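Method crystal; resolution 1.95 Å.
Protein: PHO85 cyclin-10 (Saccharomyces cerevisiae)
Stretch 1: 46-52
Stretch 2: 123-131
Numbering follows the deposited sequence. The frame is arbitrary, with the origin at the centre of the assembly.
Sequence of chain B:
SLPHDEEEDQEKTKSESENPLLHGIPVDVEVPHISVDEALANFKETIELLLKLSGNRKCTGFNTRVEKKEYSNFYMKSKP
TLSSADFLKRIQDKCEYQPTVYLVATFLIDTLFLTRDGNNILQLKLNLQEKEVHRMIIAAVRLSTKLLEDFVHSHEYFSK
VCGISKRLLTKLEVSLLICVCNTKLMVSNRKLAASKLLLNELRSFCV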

# COMPACT_ATOMS: atom_id res chain seq x y z
N THR B 46 -12.50 -20.49 -12.78
CA THR B 46 -12.91 -19.13 -13.16
C THR B 46 -12.49 -18.86 -14.59
O THR B 46 -13.27 -18.33 -15.39
N ILE B 47 -11.26 -19.24 -14.92
CA ILE B 47 -10.79 -19.10 -16.29
C ILE B 47 -11.66 -19.91 -17.27
O ILE B 47 -12.08 -19.40 -18.31
N GLU B 48 -11.95 -21.15 -16.93
CA GLU B 48 -12.78 -21.98 -17.80
C GLU B 48 -14.15 -21.37 -18.04
O GLU B 48 -14.65 -21.40 -19.16
N LEU B 49 -14.76 -20.79 -17.00
CA LEU B 49 -16.09 -20.18 -17.16
C LEU B 49 -16.06 -18.88 -17.95
O LEU B 49 -16.95 -18.61 -18.76
N LEU B 50 -15.02 -18.07 -17.75
CA LEU B 50 -14.87 -16.88 -18.55
C LEU B 50 -14.73 -17.25 -20.03
O LEU B 50 -15.27 -16.58 -20.91
N LEU B 51 -13.96 -18.29 -20.30
CA LEU B 51 -13.80 -18.79 -21.66
C LEU B 51 -15.17 -19.18 -22.24
O LEU B 51 -15.51 -18.80 -23.35
N LYS B 52 -15.95 -19.92 -21.46
CA LYS B 52 -17.31 -20.29 -21.86
C LYS B 52 -18.17 -19.07 -22.19
O LYS B 52 -18.76 -18.99 -23.26
N GLN B 123 -22.03 -8.99 -15.68
CA GLN B 123 -21.86 -8.76 -17.11
C GLN B 123 -20.42 -9.03 -17.51
O GLN B 123 -19.50 -8.69 -16.77
N LEU B 124 -20.22 -9.63 -18.69
CA LEU B 124 -18.89 -9.80 -19.25
C LEU B 124 -18.44 -8.51 -19.93
O LEU B 124 -19.15 -7.95 -20.77
N LYS B 125 -17.25 -8.03 -19.55
CA LYS B 125 -16.69 -6.79 -20.05
C LYS B 125 -15.85 -7.00 -21.30
O LYS B 125 -15.82 -6.15 -22.17
N LEU B 126 -15.13 -8.11 -21.34
CA LEU B 126 -14.20 -8.40 -22.43
C LEU B 126 -14.21 -9.87 -22.75
O LEU B 126 -14.48 -10.70 -21.88
N ASN B 127 -13.90 -10.18 -23.99
CA ASN B 127 -13.78 -11.56 -24.40
C ASN B 127 -12.42 -12.13 -24.02
O ASN B 127 -11.39 -11.51 -24.29
N LEU B 128 -12.42 -13.28 -23.37
CA LEU B 128 -11.20 -14.04 -23.11
C LEU B 128 -11.05 -15.15 -24.16
O LEU B 128 -12.00 -15.89 -24.39
N GLN B 129 -9.87 -15.27 -24.77
CA GLN B 129 -9.57 -16.37 -25.70
C GLN B 129 -8.57 -17.33 -25.07
O GLN B 129 -7.81 -16.94 -24.18
N GLU B 130 -8.55 -18.58 -25.56
CA GLU B 130 -7.66 -19.59 -25.01
C GLU B 130 -6.20 -19.22 -25.22
O GLU B 130 -5.35 -19.55 -24.39
N LYS B 131 -5.91 -18.54 -26.32
CA LYS B 131 -4.54 -18.12 -26.59
C LYS B 131 -4.04 -17.01 -25.64
O LYS B 131 -2.86 -16.65 -25.67

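Residues 46-52 are one piece of a longer helix, held by i to i+4 backbone bonds such as Leu51 N to Ile47 O at 3.0 Å. Residues 123-131 run from the end of a strand through a loop. The contact between them is mainly apolar, and no hydrogen bond crosses it.

Leu128 is central. Its CA-to-CB bond points toward the helix, and Leu128 CA lies 5.6 Å from Leu51 CA. The side chain is t at chi1 and p at chi2 (56°). This places CD2 against Ile47 and Leu50: Leu128 CD2 lies 3.8 Å from Leu50 CB, 4.3 Å from Ile47 CG2 and 4.1 Å from Ile47 O. The last is a plain contact of a methyl with a carbonyl oxygen that already accepts the helix bond from Leu51 N.

Leu124 also points toward the helix and has the same t, p conformation. Its CD1 meets Leu50 CD2 at 4.0 Å.

The helix leucines use the other common leucine rotamer, m at chi1 and t at chi2, which is well suited to helical backbone. Leu50 leaves its backbone sideways, and it touches both Leu124 and Leu128. Leu51 also starts sideways, but its end comes nearer to the loop. Its CD2 lies 3.8 Å from Leu128 CG, 3.6 Å from Leu128 O and 3.6 Å from Gln129 C, so it packs on backbone as well as side chain. Ile47 is m, t and contributes little area.

Glu130 closes the exposed margin. Its CA-to-CB bond is sideways. With chi1 t, chi2 p and chi3 65°, the end of the side chain comes nearer to the helix, and Glu130 OE1 lies 3.3 Å from Leu51 CD1. This is a close contact with a methyl, not a polar pairing.

Glu48, Lys52, Asn127, Gln129 and Lys131 point away. Thr46 is out of reach, and its OG1 is hydrogen-bonded elsewhere in the structure.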

# COMPACT_ATOMS: atom_id res chain seq x y z
CB THR B 46 -12.28 -18.07 -12.22
OG1 THR B 46 -12.71 -18.29 -10.87
CG2 THR B 46 -12.69 -16.66 -12.65
CB ILE B 47 -9.33 -19.54 -16.44
CG1 ILE B 47 -8.42 -18.54 -15.71
CG2 ILE B 47 -8.97 -19.60 -17.92
CD1 ILE B 47 -7.05 -19.09 -15.33
CB GLU B 48 -12.89 -23.41 -17.27
CG GLU B 48 -11.57 -24.15 -17.38
CD GLU B 48 -11.57 -25.49 -16.66
OE1 GLU B 48 -12.67 -25.94 -16.23
OE2 GLU B 48 -10.48 -26.09 -16.54
CB LEU B 49 -16.79 -20.01 -15.81
CG LEU B 49 -17.12 -21.34 -15.13
CD1 LEU B 49 -17.64 -21.13 -13.72
CD2 LEU B 49 -18.13 -22.14 -15.97
CB LEU B 50 -13.67 -16.06 -18.08
CG LEU B 50 -13.93 -15.42 -16.72
CD1 LEU B 50 -12.64 -14.80 -16.15
CD2 LEU B 50 -15.04 -14.39 -16.88
CB LEU B 51 -12.85 -19.99 -21.69
CG LEU B 51 -11.36 -19.66 -21.58
CD1 LEU B 51 -10.55 -20.92 -21.31
CD2 LEU B 51 -10.87 -18.96 -22.84
CB LYS B 52 -17.99 -21.12 -20.77
CG LYS B 52 -17.53 -22.56 -20.72
CD LYS B 52 -18.55 -23.43 -19.98
CE LYS B 52 -18.11 -24.90 -19.94
NZ LYS B 52 -16.83 -25.09 -19.19
CB GLN B 123 -22.19 -7.32 -17.49
CG GLN B 123 -23.64 -6.90 -17.27
CD GLN B 123 -24.59 -7.67 -18.17
OE1 GLN B 123 -24.34 -7.83 -19.36
NE2 GLN B 123 -25.67 -8.14 -17.58
CB LEU B 124 -18.87 -10.96 -20.26
CG LEU B 124 -17.49 -11.37 -20.76
CD1 LEU B 124 -16.69 -12.02 -19.64
CD2 LEU B 124 -17.57 -12.31 -21.97
CB LYS B 125 -15.78 -6.14 -18.98
CG LYS B 125 -16.52 -5.37 -17.92
CD LYS B 125 -15.62 -5.06 -16.71
CE LYS B 125 -14.26 -4.52 -17.12
NZ LYS B 125 -13.46 -4.14 -15.92
CB LEU B 126 -12.75 -8.06 -22.03
CG LEU B 126 -12.38 -6.69 -21.49
CD1 LEU B 126 -11.03 -6.78 -20.77
CD2 LEU B 126 -12.33 -5.68 -22.62
CB ASN B 127 -14.01 -11.69 -25.91
CG ASN B 127 -15.45 -11.38 -26.31
OD1 ASN B 127 -16.31 -12.25 -26.24
ND2 ASN B 127 -15.71 -10.15 -26.74
CB LEU B 128 -11.28 -14.69 -21.74
CG LEU B 128 -10.09 -15.54 -21.28
CD1 LEU B 128 -8.78 -14.75 -21.31
CD2 LEU B 128 -10.36 -16.08 -19.88
CB GLN B 129 -8.94 -15.85 -26.99
CG GLN B 129 -9.67 -14.73 -27.70
CD GLN B 129 -8.90 -14.26 -28.92
OE1 GLN B 129 -8.11 -13.31 -28.84
NE2 GLN B 129 -9.10 -14.93 -30.05
CB GLU B 130 -7.93 -20.98 -25.62
CG GLU B 130 -7.13 -22.10 -24.94
CD GLU B 130 -7.57 -22.39 -23.50
OE1 GLU B 130 -8.73 -22.83 -23.30
OE2 GLU B 130 -6.77 -22.17 -22.56
CB LYS B 131 -4.37 -17.71 -28.05
CG LYS B 131 -4.58 -18.86 -29.03
CD LYS B 131 -3.79 -18.66 -30.30
CE LYS B 131 -3.74 -19.93 -31.13
NZ LYS B 131 -2.72 -19.83 -32.21